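Long-range contacts in precorrin-6y methylase (Rhodobacter capsulatus, PDB 3NJR), which is the C-terminal domain of a cobalamin-pathway methyltransferase acting on precorrin-6Y, and binds S-adenosyl-L-homocysteine, the demethylated product of the usual methyl donor: residues A[57-62]-A[78-83]; A[123-128]-A[147-152]; A[69-74]-A[100-105]. One frame throughout, in Å; residues are numbered along the deposited sequence.

Contact 1: residues A[57-62]-A[78-83]; sequences ELLWDI and GRAITI
Arg79, Ile81 and Leu58 lose the most surface where strand 58-62 pairs with strand 79-83. The strands run parallel, 18° apart, with axes approaching to 4.5 Å. Leu58 sits level with Arg79, and Trp60 with Ile81. These four side chains, with Ile62 and Ile83, lie on one face of the sheet.

The backbone of Arg79 is bonded through both its polar atoms. Arg79 N donates to Glu57 O at 2.8 Å, in a nearly straight bond. Arg79 O accepts from Leu59 N, the donor tilted 20° from the carbonyl plane. The side chain bends at chi3 (-77°), and this brings the guanidinium back beside Leu58. Leu58 CB lies over one face of that group, 3.9 Å from Arg79 NH2. The polar end is turned to the chain just before strand 58-62, where NE donates to Gly56 O.

Ile81 is likewise bonded at both backbone atoms: its N donates to Leu59 O, and its O accepts from Asp61 N at 3.0 Å. Ile83 N to Asp61 O completes the set. The Ile81 CD1 methyl meets Leu58 CD1 at 4.2 Å and comes obliquely to the Trp60 ring. On its far side Ile81 packs on Arg107 and Val109 of strand 106-110.

Leu59, Asp61, Ala80 and Thr82 occupy the other face, under helix 68-75. Asp61 and Thr82 lie side by side, with OD2 of Asp61 3.9 Å from CG2 of Thr82. Asp61 OD2 and Thr82 OG1 both bond to Ser70 OG on that helix.

Ile83 touches the bound S-adenosyl-L-homocysteine. The pair forms the two strands of a beta-alpha-beta unit. The sheet's strand order, 3-2-1-4-5-7-6 with strand 188-203 antiparallel, is consistent with the Rossmann-like fold of class I methyltransferases.

Contact 2: residues A[123-128]-A[147-152]; sequences PEAVFI and GTRIVA
The beta-alpha-beta unit of strand 125-128, helix 134-143 and strand 149-154 is closed here, where Val126 and Phe127 meet Ile150 and Val151 on parallel strands. Val126 uses both backbone atoms: its N donates to Arg149 O at 2.8 Å, and its O accepts from Val151 N. Val151 O then takes Ile128 N at 2.9 Å. At the strand starts Arg149 N reaches Glu124 O at a longer 3.3 Å. A water bridges that same carbonyl to Gly147 O.

Ile128 and Ile150 lie side by side and point the same way, CD1 of Ile128 lying 3.6 Å from CG2 of Ile150. Helix 134-143 covers Ile128 through Leu136, Tyr137 and Leu140. Just before strand 149-154, the Thr148 CG2 methyl lies 4.0 Å from Val126 CG2 and near the Pro123 ring.

On the other face, the chi1 of Phe127 (169°) brings its ring to the second strand. Phe127 CD1 lies obliquely by Val151 O and 4.2 Å from Val151 CG1. The ring also touches the bound S-adenosyl-L-homocysteine. The Arg149 guanidinium has Ala125 CB over one face, while NH1 bonds to Glu57 and to Leu51 O.

Backbone bonds thus set the register, and apolar branches pack on both faces. The charged group of Arg149 is kept at the start of one face, where its pairing with Glu57 would probably offset its charge.

Contact 3: residues A[69-74]-A[100-105]; sequences VSVEWC and YGLSPR
The Tyr100 ring carries Val71 CG1 over one face, the methyl 4.2 Å from the ring centroid and offset toward the rim. This is a CH-pi contact, 21° off the ring normal. The two side chains cross at about a right angle. At the far end of the ring, OH bonds to Ala31 O, a second hold on the ring. The other flat group, the Arg105 guanidinium, comes obliquely to Cys74 O, with NE 3.9 Å from that oxygen.

Leu102 lies between these two contacts. Leu102 CD1 meets Val71 CG1 at 4.1 Å, so this one methyl of Val71 serves both Tyr100 and Leu102. CG1 of Val71 is anti to the backbone N (chi1 168°), on the side facing the 100-105 loop. The second branch of Leu102, CD2, rests 3.8 Å from Cys74 CB.

Gly101 takes a positive phi as the C-prime residue of the Schellman motif that ends helix 87-99. The chain turns there, and Tyr100 and Leu102 both point toward helix 68-75. Met106 of strand 106-110 continues the apolar patch, touching Val71 and Cys74.

The contact is held by dispersion and the CH-pi approach. The two segments share no hydrogen bond. A backbone bond between Arg105 and Ala80 ties the end of the loop to strand 79-84, while the helix has its own bonds, such as Trp73 N to Val69 O.

Contacts 1 and 2 lie in one mixed sheet with centres about 9 Å apart, and their strands 58-62 and 125-128 are neighbours in it. Contact 3 sits beside contact 1, also about 9 Å between centres, but about 17 Å from the centre of contact 2. Along the chain contacts 1 and 3 interleave, since helix 68-75 connects the two strands of contact 1. Contact 2 opens only after both have closed. Trp73 of that helix packs against Ala125 and Arg149, so the helix reaches contact 2 as well. Contacts 1 and 2 span four of the five parallel strands and bring Ile83 and Phe127 to the ligand. Contact 3 packs helix 68-75 and the 100-105 loop beside them.

Contact 1: residues A[57-62]-A[78-83]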
ATOM      1  N   GLU A  57     -29.235   9.892 -17.663  1.00 28.02           N
ATOM      2  CA  GLU A  57     -27.970  10.139 -18.334  1.00 26.51           C
ATOM      3  C   GLU A  57     -27.504   8.902 -19.090  1.00 25.68           C
ATOM      4  O   GLU A  57     -27.831   7.773 -18.710  1.00 25.21           O
ATOM      5  CB  GLU A  57     -26.907  10.544 -17.328  1.00 26.80           C
ATOM      6  CG  GLU A  57     -26.978  11.972 -16.850  1.00 26.69           C
ATOM      7  CD  GLU A  57     -25.725  12.369 -16.098  1.00 29.89           C
ATOM      8  OE1 GLU A  57     -25.023  11.479 -15.575  1.00 29.47           O
ATOM      9  OE2 GLU A  57     -25.419  13.573 -16.029  1.00 32.62           O
ATOM     10  N   LEU A  58     -26.743   9.118 -20.160  1.00 24.92           N
ATOM     11  CA  LEU A  58     -26.258   8.018 -21.010  1.00 24.40           C
ATOM     12  C   LEU A  58     -24.804   7.697 -20.709  1.00 24.40           C
ATOM     13  O   LEU A  58     -23.993   8.618 -20.547  1.00 24.61           O
ATOM     14  CB  LEU A  58     -26.454   8.339 -22.500  1.00 23.65           C
ATOM     15  CG  LEU A  58     -25.935   7.390 -23.594  1.00 24.66           C
ATOM     16  CD1 LEU A  58     -26.595   6.020 -23.609  1.00 25.02           C
ATOM     17  CD2 LEU A  58     -26.096   8.015 -24.952  1.00 24.92           C
ATOM     18  N   LEU A  59     -24.485   6.398 -20.648  1.00 24.42           N
ATOM     19  CA  LEU A  59     -23.109   5.913 -20.477  1.00 24.54           C
ATOM     20  C   LEU A  59     -22.552   5.128 -21.692  1.00 25.61           C
ATOM     21  O   LEU A  59     -23.189   4.190 -22.206  1.00 26.20           O
ATOM     22  CB  LEU A  59     -22.983   5.049 -19.204  1.00 23.89           C
ATOM     23  CG  LEU A  59     -21.610   4.410 -18.891  1.00 22.20           C
ATOM     24  CD1 LEU A  59     -20.602   5.400 -18.320  1.00 19.84           C
ATOM     25  CD2 LEU A  59     -21.713   3.190 -18.005  1.00 21.20           C
ATOM     26  N   TRP A  60     -21.357   5.495 -22.136  1.00 25.86           N
ATOM     27  CA  TRP A  60     -20.581   4.609 -22.992  1.00 26.78           C
ATOM     28  C   TRP A  60     -19.719   3.788 -22.064  1.00 27.07           C
ATOM     29  O   TRP A  60     -18.923   4.344 -21.323  1.00 27.18           O
ATOM     30  CB  TRP A  60     -19.688   5.419 -23.964  1.00 26.67           C
ATOM     31  CG  TRP A  60     -20.410   5.942 -25.169  1.00 27.51           C
ATOM     32  CD1 TRP A  60     -21.747   5.856 -25.426  1.00 26.84           C
ATOM     33  CD2 TRP A  60     -19.837   6.652 -26.270  1.00 29.83           C
ATOM     34  NE1 TRP A  60     -22.040   6.447 -26.615  1.00 27.32           N
ATOM     35  CE2 TRP A  60     -20.887   6.956 -27.157  1.00 30.44           C
ATOM     36  CE3 TRP A  60     -18.536   7.075 -26.590  1.00 30.61           C
ATOM     37  CZ2 TRP A  60     -20.675   7.660 -28.364  1.00 31.28           C
ATOM     38  CZ3 TRP A  60     -18.332   7.772 -27.776  1.00 30.32           C
ATOM     39  CH2 TRP A  60     -19.393   8.054 -28.649  1.00 30.34           C
ATOM     40  N   ASP A  61     -19.882   2.474 -22.085  1.00 28.23           N
ATOM     41  CA  ASP A  61     -19.044   1.580 -21.282  1.00 29.90           C
ATOM     42  C   ASP A  61     -18.130   0.825 -22.232  1.00 30.21           C
ATOM     43  O   ASP A  61     -18.543  -0.152 -22.858  1.00 30.47           O
ATOM     44  CB  ASP A  61     -19.920   0.620 -20.442  1.00 30.31           C
ATOM     45  CG  ASP A  61     -19.112  -0.469 -19.683  1.00 34.03           C
ATOM     46  OD1 ASP A  61     -17.845  -0.541 -19.805  1.00 39.05           O
ATOM     47  OD2 ASP A  61     -19.760  -1.281 -18.953  1.00 35.80           O
ATOM     48  N   ILE A  62     -16.889   1.278 -22.348  1.00 30.87           N
ATOM     49  CA  ILE A  62     -15.938   0.611 -23.226  1.00 31.59           C
ATOM     50  C   ILE A  62     -15.221  -0.516 -22.492  1.00 32.48           C
ATOM     51  O   ILE A  62     -14.672  -0.315 -21.408  1.00 32.93           O
ATOM     52  CB  ILE A  62     -14.941   1.597 -23.844  1.00 31.54           C
ATOM     53  CG1 ILE A  62     -15.680   2.586 -24.754  1.00 30.23           C
ATOM     54  CG2 ILE A  62     -13.863   0.841 -24.626  1.00 32.15           C
ATOM     55  CD1 ILE A  62     -15.111   3.971 -24.747  1.00 28.30           C
ATOM     56  N   GLY A  78     -29.607   5.532 -14.879  1.00 30.97           N
ATOM     57  CA  GLY A  78     -29.065   5.831 -16.196  1.00 30.72           C
ATOM     58  C   GLY A  78     -29.535   4.917 -17.326  1.00 31.18           C
ATOM     59  O   GLY A  78     -30.317   3.978 -17.111  1.00 30.93           O
ATOM     60  N   ARG A  79     -29.077   5.242 -18.541  1.00 31.82           N
ATOM     61  CA  ARG A  79     -29.119   4.359 -19.723  1.00 32.18           C
ATOM     62  C   ARG A  79     -27.663   4.118 -20.162  1.00 32.03           C
ATOM     63  O   ARG A  79     -26.794   4.942 -19.878  1.00 31.60           O
ATOM     64  CB  ARG A  79     -29.897   5.004 -20.875  1.00 32.45           C
ATOM     65  CG  ARG A  79     -31.289   5.518 -20.529  1.00 34.17           C
ATOM     66  CD  ARG A  79     -31.875   6.299 -21.703  1.00 38.13           C
ATOM     67  NE  ARG A  79     -31.291   7.642 -21.786  1.00 42.54           N
ATOM     68  CZ  ARG A  79     -30.671   8.154 -22.859  1.00 44.68           C
ATOM     69  NH1 ARG A  79     -30.557   7.450 -23.984  1.00 46.04           N
ATOM     70  NH2 ARG A  79     -30.172   9.390 -22.815  1.00 44.21           N
ATOM     71  N   ALA A  80     -27.393   2.999 -20.835  1.00 32.16           N
ATOM     72  CA  ALA A  80     -26.022   2.666 -21.225  1.00 32.67           C
ATOM     73  C   ALA A  80     -25.931   1.915 -22.535  1.00 33.38           C
ATOM     74  O   ALA A  80     -26.819   1.110 -22.857  1.00 34.30           O
ATOM     75  CB  ALA A  80     -25.347   1.866 -20.150  1.00 32.17           C
ATOM     76  N   ILE A  81     -24.856   2.174 -23.283  1.00 33.27           N
ATOM     77  CA  ILE A  81     -24.442   1.319 -24.400  1.00 33.57           C
ATOM     78  C   ILE A  81     -23.125   0.652 -23.998  1.00 34.26           C
ATOM     79  O   ILE A  81     -22.180   1.332 -23.599  1.00 34.64           O
ATOM     80  CB  ILE A  81     -24.242   2.126 -25.710  1.00 33.55           C
ATOM     81  CG1 ILE A  81     -25.568   2.711 -26.184  1.00 32.78           C
ATOM     82  CG2 ILE A  81     -23.637   1.250 -26.797  1.00 32.31           C
ATOM     83  CD1 ILE A  81     -25.419   3.894 -27.074  1.00 33.13           C
ATOM     84  N   THR A  82     -23.063  -0.669 -24.120  1.00 34.93           N
ATOM     85  CA  THR A  82     -21.949  -1.469 -23.602  1.00 35.67           C
ATOM     86  C   THR A  82     -21.211  -2.136 -24.746  1.00 35.77           C
ATOM     87  O   THR A  82     -21.782  -2.952 -25.436  1.00 36.08           O
ATOM     88  CB  THR A  82     -22.480  -2.545 -22.620  1.00 35.58           C
ATOM     89  OG1 THR A  82     -23.295  -1.903 -21.628  1.00 37.00           O
ATOM     90  CG2 THR A  82     -21.344  -3.302 -21.935  1.00 34.95           C
ATOM     91  N   ILE A  83     -19.938  -1.800 -24.912  1.00 36.43           N
ATOM     92  CA  ILE A  83     -19.131  -2.213 -26.063  1.00 37.42           C
ATOM     93  C   ILE A  83     -18.149  -3.317 -25.690  1.00 38.20           C
ATOM     94  O   ILE A  83     -17.237  -3.079 -24.906  1.00 38.38           O
ATOM     95  CB  ILE A  83     -18.269  -1.021 -26.555  1.00 37.56           C
ATOM     96  CG1 ILE A  83     -18.945   0.339 -26.268  1.00 36.84           C
ATOM     97  CG2 ILE A  83     -17.783  -1.216 -28.012  1.00 37.51           C
ATOM     98  CD1 ILE A  83     -20.146   0.654 -27.112  1.00 36.54           C
TER

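Contact 2: residues A[123-128]-A[147-152]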
ATOM      1  N   PRO A 123     -22.523  10.386 -25.328  1.00 32.61           N
ATOM      2  CA  PRO A 123     -22.979  10.066 -23.983  1.00 32.20           C
ATOM      3  C   PRO A 123     -22.864  11.274 -23.079  1.00 31.89           C
ATOM      4  O   PRO A 123     -22.246  12.259 -23.484  1.00 31.72           O
ATOM      5  CB  PRO A 123     -21.965   9.028 -23.542  1.00 32.44           C
ATOM      6  CG  PRO A 123     -20.679   9.521 -24.198  1.00 32.10           C
ATOM      7  CD  PRO A 123     -21.122   9.971 -25.546  1.00 32.55           C
ATOM      8  N   GLU A 124     -23.460  11.184 -21.883  1.00 30.97           N
ATOM      9  CA  GLU A 124     -23.258  12.158 -20.820  1.00 30.44           C
ATOM     10  C   GLU A 124     -22.022  11.771 -19.969  1.00 29.69           C
ATOM     11  O   GLU A 124     -21.369  12.641 -19.380  1.00 29.29           O
ATOM     12  CB  GLU A 124     -24.511  12.262 -19.950  1.00 30.93           C
ATOM     13  CG  GLU A 124     -25.612  13.225 -20.457  1.00 32.87           C
ATOM     14  CD  GLU A 124     -26.515  12.636 -21.547  1.00 37.16           C
ATOM     15  OE1 GLU A 124     -26.905  11.444 -21.466  1.00 37.71           O
ATOM     16  OE2 GLU A 124     -26.855  13.374 -22.508  1.00 40.62           O
ATOM     17  N   ALA A 125     -21.714  10.464 -19.932  1.00 28.51           N
ATOM     18  CA  ALA A 125     -20.521   9.888 -19.273  1.00 27.13           C
ATOM     19  C   ALA A 125     -19.882   8.720 -20.069  1.00 26.52           C
ATOM     20  O   ALA A 125     -20.590   7.994 -20.782  1.00 26.19           O
ATOM     21  CB  ALA A 125     -20.884   9.422 -17.866  1.00 26.76           C
ATOM     22  N   VAL A 126     -18.559   8.534 -19.937  1.00 25.76           N
ATOM     23  CA  VAL A 126     -17.849   7.376 -20.546  1.00 25.35           C
ATOM     24  C   VAL A 126     -16.998   6.637 -19.519  1.00 25.51           C
ATOM     25  O   VAL A 126     -16.336   7.259 -18.680  1.00 25.45           O
ATOM     26  CB  VAL A 126     -16.840   7.781 -21.624  1.00 25.44           C
ATOM     27  CG1 VAL A 126     -16.386   6.554 -22.428  1.00 25.97           C
ATOM     28  CG2 VAL A 126     -17.357   8.874 -22.520  1.00 24.94           C
ATOM     29  N   PHE A 127     -16.981   5.311 -19.605  1.00 25.64           N
ATOM     30  CA  PHE A 127     -16.148   4.500 -18.735  1.00 25.71           C
ATOM     31  C   PHE A 127     -15.281   3.631 -19.587  1.00 27.59           C
ATOM     32  O   PHE A 127     -15.768   2.913 -20.453  1.00 27.52           O
ATOM     33  CB  PHE A 127     -16.978   3.626 -17.775  1.00 24.92           C
ATOM     34  CG  PHE A 127     -16.160   2.583 -17.038  1.00 21.09           C
ATOM     35  CD1 PHE A 127     -15.277   2.952 -16.027  1.00 16.07           C
ATOM     36  CD2 PHE A 127     -16.251   1.229 -17.381  1.00 19.26           C
ATOM     37  CE1 PHE A 127     -14.500   1.994 -15.354  1.00 14.77           C
ATOM     38  CE2 PHE A 127     -15.466   0.252 -16.712  1.00 17.31           C
ATOM     39  CZ  PHE A 127     -14.599   0.643 -15.684  1.00 13.83           C
ATOM     40  N   ILE A 128     -13.983   3.692 -19.330  1.00 30.48           N
ATOM     41  CA  ILE A 128     -13.033   2.798 -19.992  1.00 33.11           C
ATOM     42  C   ILE A 128     -12.447   1.837 -18.972  1.00 34.74           C
ATOM     43  O   ILE A 128     -11.616   2.226 -18.134  1.00 34.85           O
ATOM     44  CB  ILE A 128     -11.880   3.556 -20.686  1.00 33.11           C
ATOM     45  CG1 ILE A 128     -12.417   4.597 -21.678  1.00 34.29           C
ATOM     46  CG2 ILE A 128     -10.977   2.577 -21.402  1.00 33.90           C
ATOM     47  CD1 ILE A 128     -12.528   6.013 -21.136  1.00 35.07           C
ATOM     48  N   GLY A 147     -17.531  18.744 -21.162  1.00 35.90           N
ATOM     49  CA  GLY A 147     -18.257  18.471 -19.907  1.00 35.00           C
ATOM     50  C   GLY A 147     -18.744  17.038 -19.707  1.00 34.24           C
ATOM     51  O   GLY A 147     -19.364  16.715 -18.679  1.00 33.89           O
ATOM     52  N   THR A 148     -18.474  16.185 -20.699  1.00 33.52           N
ATOM     53  CA  THR A 148     -18.794  14.769 -20.635  1.00 32.40           C
ATOM     54  C   THR A 148     -17.806  14.235 -19.621  1.00 32.08           C
ATOM     55  O   THR A 148     -16.634  14.589 -19.681  1.00 31.99           O
ATOM     56  CB  THR A 148     -18.581  14.069 -22.020  1.00 32.65           C
ATOM     57  OG1 THR A 148     -19.432  14.669 -23.017  1.00 32.80           O
ATOM     58  CG2 THR A 148     -18.858  12.560 -21.953  1.00 30.59           C
ATOM     59  N   ARG A 149     -18.270  13.405 -18.687  1.00 30.99           N
ATOM     60  CA  ARG A 149     -17.400  12.886 -17.646  1.00 29.98           C
ATOM     61  C   ARG A 149     -16.708  11.626 -18.129  1.00 28.88           C
ATOM     62  O   ARG A 149     -17.327  10.806 -18.791  1.00 28.62           O
ATOM     63  CB  ARG A 149     -18.188  12.657 -16.345  1.00 30.53           C
ATOM     64  CG  ARG A 149     -19.182  13.807 -16.039  1.00 32.48           C
ATOM     65  CD  ARG A 149     -19.912  13.694 -14.695  1.00 34.01           C
ATOM     66  NE  ARG A 149     -20.748  12.501 -14.584  1.00 35.27           N
ATOM     67  CZ  ARG A 149     -22.033  12.416 -14.945  1.00 35.82           C
ATOM     68  NH1 ARG A 149     -22.683  11.268 -14.789  1.00 34.94           N
ATOM     69  NH2 ARG A 149     -22.672  13.452 -15.474  1.00 36.68           N
ATOM     70  N   ILE A 150     -15.414  11.496 -17.816  1.00 28.13           N
ATOM     71  CA  ILE A 150     -14.613  10.298 -18.137  1.00 26.78           C
ATOM     72  C   ILE A 150     -14.095   9.609 -16.883  1.00 25.78           C
ATOM     73  O   ILE A 150     -13.639  10.273 -15.951  1.00 25.40           O
ATOM     74  CB  ILE A 150     -13.362  10.602 -18.998  1.00 26.88           C
ATOM     75  CG1 ILE A 150     -13.563  11.829 -19.903  1.00 28.61           C
ATOM     76  CG2 ILE A 150     -12.927   9.344 -19.781  1.00 27.22           C
ATOM     77  CD1 ILE A 150     -14.272  11.582 -21.223  1.00 28.44           C
ATOM     78  N   VAL A 151     -14.152   8.272 -16.877  1.00 24.87           N
ATOM     79  CA  VAL A 151     -13.629   7.483 -15.771  1.00 24.16           C
ATOM     80  C   VAL A 151     -12.926   6.242 -16.302  1.00 24.31           C
ATOM     81  O   VAL A 151     -13.495   5.472 -17.055  1.00 23.99           O
ATOM     82  CB  VAL A 151     -14.738   7.133 -14.714  1.00 24.06           C
ATOM     83  CG1 VAL A 151     -14.198   6.244 -13.588  1.00 22.31           C
ATOM     84  CG2 VAL A 151     -15.352   8.408 -14.129  1.00 22.83           C
ATOM     85  N   ALA A 152     -11.670   6.062 -15.904  1.00 24.98           N
ATOM     86  CA  ALA A 152     -10.869   4.931 -16.369  1.00 25.68           C
ATOM     87  C   ALA A 152     -10.129   4.258 -15.227  1.00 26.41           C
ATOM     88  O   ALA A 152      -9.629   4.935 -14.350  1.00 26.35           O
ATOM     89  CB  ALA A 152      -9.889   5.397 -17.409  1.00 25.25           C
TER
HETATM   90  O   HOH W   1     -21.692  15.476 -18.251  1.00 27.29           O

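Contact 3: residues A[69-74]-A[100-105]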
ATOM      1  N   VAL A  69     -20.653  -2.689 -14.606  1.00 29.53           N
ATOM      2  CA  VAL A  69     -20.664  -1.242 -14.415  1.00 29.13           C
ATOM      3  C   VAL A  69     -21.950  -0.643 -14.986  1.00 29.07           C
ATOM      4  O   VAL A  69     -22.616   0.181 -14.316  1.00 28.39           O
ATOM      5  CB  VAL A  69     -19.408  -0.598 -15.056  1.00 29.21           C
ATOM      6  CG1 VAL A  69     -19.557   0.892 -15.194  1.00 29.05           C
ATOM      7  CG2 VAL A  69     -18.193  -0.931 -14.243  1.00 29.14           C
ATOM      8  N   SER A  70     -22.305  -1.095 -16.199  1.00 28.93           N
ATOM      9  CA  SER A  70     -23.496  -0.631 -16.917  1.00 29.44           C
ATOM     10  C   SER A  70     -24.764  -1.022 -16.179  1.00 29.93           C
ATOM     11  O   SER A  70     -25.733  -0.254 -16.162  1.00 30.64           O
ATOM     12  CB  SER A  70     -23.560  -1.223 -18.328  1.00 29.63           C
ATOM     13  OG  SER A  70     -22.567  -0.726 -19.200  1.00 29.86           O
ATOM     14  N   VAL A  71     -24.764  -2.221 -15.590  1.00 30.05           N
ATOM     15  CA  VAL A  71     -25.926  -2.735 -14.879  1.00 29.96           C
ATOM     16  C   VAL A  71     -26.152  -1.852 -13.665  1.00 30.39           C
ATOM     17  O   VAL A  71     -27.230  -1.276 -13.508  1.00 31.16           O
ATOM     18  CB  VAL A  71     -25.759  -4.231 -14.499  1.00 30.13           C
ATOM     19  CG1 VAL A  71     -26.815  -4.672 -13.533  1.00 30.37           C
ATOM     20  CG2 VAL A  71     -25.827  -5.105 -15.715  1.00 28.87           C
ATOM     21  N   GLU A  72     -25.135  -1.699 -12.831  1.00 30.33           N
ATOM     22  CA  GLU A  72     -25.230  -0.750 -11.713  1.00 30.98           C
ATOM     23  C   GLU A  72     -25.477   0.734 -12.128  1.00 31.30           C
ATOM     24  O   GLU A  72     -26.166   1.472 -11.409  1.00 32.03           O
ATOM     25  CB  GLU A  72     -24.040  -0.903 -10.761  1.00 30.38           C
ATOM     26  CG  GLU A  72     -23.813  -2.349 -10.391  1.00 31.67           C
ATOM     27  CD  GLU A  72     -23.182  -2.556  -9.031  1.00 34.03           C
ATOM     28  OE1 GLU A  72     -22.070  -2.053  -8.789  1.00 36.16           O
ATOM     29  OE2 GLU A  72     -23.791  -3.250  -8.191  1.00 36.49           O
ATOM     30  N   TRP A  73     -24.945   1.173 -13.274  1.00 31.17           N
ATOM     31  CA  TRP A  73     -25.215   2.544 -13.735  1.00 30.76           C
ATOM     32  C   TRP A  73     -26.687   2.684 -14.066  1.00 31.24           C
ATOM     33  O   TRP A  73     -27.315   3.639 -13.626  1.00 31.33           O
ATOM     34  CB  TRP A  73     -24.349   2.910 -14.936  1.00 30.23           C
ATOM     35  CG  TRP A  73     -24.786   4.136 -15.725  1.00 29.40           C
ATOM     36  CD1 TRP A  73     -25.704   4.174 -16.735  1.00 28.12           C
ATOM     37  CD2 TRP A  73     -24.272   5.485 -15.606  1.00 28.57           C
ATOM     38  NE1 TRP A  73     -25.820   5.456 -17.232  1.00 27.23           N
ATOM     39  CE2 TRP A  73     -24.950   6.277 -16.563  1.00 27.10           C
ATOM     40  CE3 TRP A  73     -23.310   6.096 -14.783  1.00 26.43           C
ATOM     41  CZ2 TRP A  73     -24.692   7.642 -16.725  1.00 25.83           C
ATOM     42  CZ3 TRP A  73     -23.067   7.458 -14.936  1.00 25.55           C
ATOM     43  CH2 TRP A  73     -23.749   8.214 -15.904  1.00 25.13           C
ATOM     44  N   CYS A  74     -27.231   1.724 -14.820  1.00 31.49           N
ATOM     45  CA  CYS A  74     -28.650   1.722 -15.199  1.00 32.05           C
ATOM     46  C   CYS A  74     -29.613   1.489 -14.035  1.00 31.94           C
ATOM     47  O   CYS A  74     -30.711   2.036 -14.033  1.00 31.29           O
ATOM     48  CB  CYS A  74     -28.904   0.686 -16.282  1.00 32.30           C
ATOM     49  SG  CYS A  74     -28.128   1.132 -17.877  1.00 35.37           S
ATOM     50  N   TYR A 100     -32.225  -8.227 -15.131  1.00 37.77           N
ATOM     51  CA  TYR A 100     -32.614  -6.992 -14.460  1.00 37.49           C
ATOM     52  C   TYR A 100     -33.630  -6.175 -15.252  1.00 37.55           C
ATOM     53  O   TYR A 100     -33.953  -5.043 -14.889  1.00 37.22           O
ATOM     54  CB  TYR A 100     -31.365  -6.169 -14.137  1.00 37.49           C
ATOM     55  CG  TYR A 100     -30.493  -6.817 -13.082  1.00 37.99           C
ATOM     56  CD1 TYR A 100     -29.423  -7.658 -13.438  1.00 38.67           C
ATOM     57  CD2 TYR A 100     -30.756  -6.617 -11.723  1.00 38.12           C
ATOM     58  CE1 TYR A 100     -28.641  -8.281 -12.455  1.00 39.59           C
ATOM     59  CE2 TYR A 100     -29.977  -7.219 -10.737  1.00 38.80           C
ATOM     60  CZ  TYR A 100     -28.931  -8.045 -11.103  1.00 39.47           C
ATOM     61  OH  TYR A 100     -28.184  -8.625 -10.114  1.00 39.56           O
ATOM     62  N   GLY A 101     -34.142  -6.775 -16.324  1.00 37.75           N
ATOM     63  CA  GLY A 101     -35.127  -6.137 -17.183  1.00 38.00           C
ATOM     64  C   GLY A 101     -34.695  -4.744 -17.589  1.00 37.94           C
ATOM     65  O   GLY A 101     -35.455  -3.778 -17.423  1.00 38.30           O
ATOM     66  N   LEU A 102     -33.474  -4.654 -18.111  1.00 37.67           N
ATOM     67  CA  LEU A 102     -32.880  -3.387 -18.516  1.00 37.94           C
ATOM     68  C   LEU A 102     -32.870  -3.120 -20.034  1.00 38.87           C
ATOM     69  O   LEU A 102     -32.301  -2.122 -20.468  1.00 38.62           O
ATOM     70  CB  LEU A 102     -31.466  -3.257 -17.927  1.00 37.44           C
ATOM     71  CG  LEU A 102     -31.371  -3.115 -16.395  1.00 36.13           C
ATOM     72  CD1 LEU A 102     -29.966  -3.403 -15.914  1.00 34.16           C
ATOM     73  CD2 LEU A 102     -31.841  -1.749 -15.902  1.00 34.06           C
ATOM     74  N   SER A 103     -33.524  -3.980 -20.829  1.00 39.95           N
ATOM     75  CA  SER A 103     -33.466  -3.875 -22.295  1.00 41.23           C
ATOM     76  C   SER A 103     -33.957  -2.538 -22.866  1.00 41.94           C
ATOM     77  O   SER A 103     -33.368  -2.034 -23.830  1.00 42.67           O
ATOM     78  CB  SER A 103     -34.122  -5.063 -23.011  1.00 41.34           C
ATOM     79  OG  SER A 103     -35.525  -5.069 -22.832  1.00 43.09           O
ATOM     80  N   PRO A 104     -35.016  -1.947 -22.282  1.00 41.89           N
ATOM     81  CA  PRO A 104     -35.271  -0.567 -22.704  1.00 41.89           C
ATOM     82  C   PRO A 104     -34.081   0.388 -22.425  1.00 41.63           C
ATOM     83  O   PRO A 104     -33.804   1.267 -23.227  1.00 42.46           O
ATOM     84  CB  PRO A 104     -36.477  -0.158 -21.844  1.00 42.11           C
ATOM     85  CG  PRO A 104     -36.399  -1.077 -20.618  1.00 42.35           C
ATOM     86  CD  PRO A 104     -35.936  -2.382 -21.217  1.00 41.74           C
ATOM     87  N   ARG A 105     -33.396   0.206 -21.302  1.00 40.97           N
ATOM     88  CA  ARG A 105     -32.380   1.136 -20.808  1.00 40.21           C
ATOM     89  C   ARG A 105     -30.949   0.817 -21.286  1.00 39.29           C
ATOM     90  O   ARG A 105     -30.106   1.707 -21.355  1.00 38.37           O
ATOM     91  CB  ARG A 105     -32.379   1.096 -19.277  1.00 40.42           C
ATOM     92  CG  ARG A 105     -33.488   1.854 -18.600  1.00 41.93           C
ATOM     93  CD  ARG A 105     -33.287   1.814 -17.072  1.00 43.55           C
ATOM     94  NE  ARG A 105     -33.648   3.052 -16.365  1.00 45.39           N
ATOM     95  CZ  ARG A 105     -33.952   4.233 -16.925  1.00 47.47           C
ATOM     96  NH1 ARG A 105     -33.966   4.409 -18.247  1.00 48.17           N
ATOM     97  NH2 ARG A 105     -34.253   5.269 -16.146  1.00 48.02           N
TER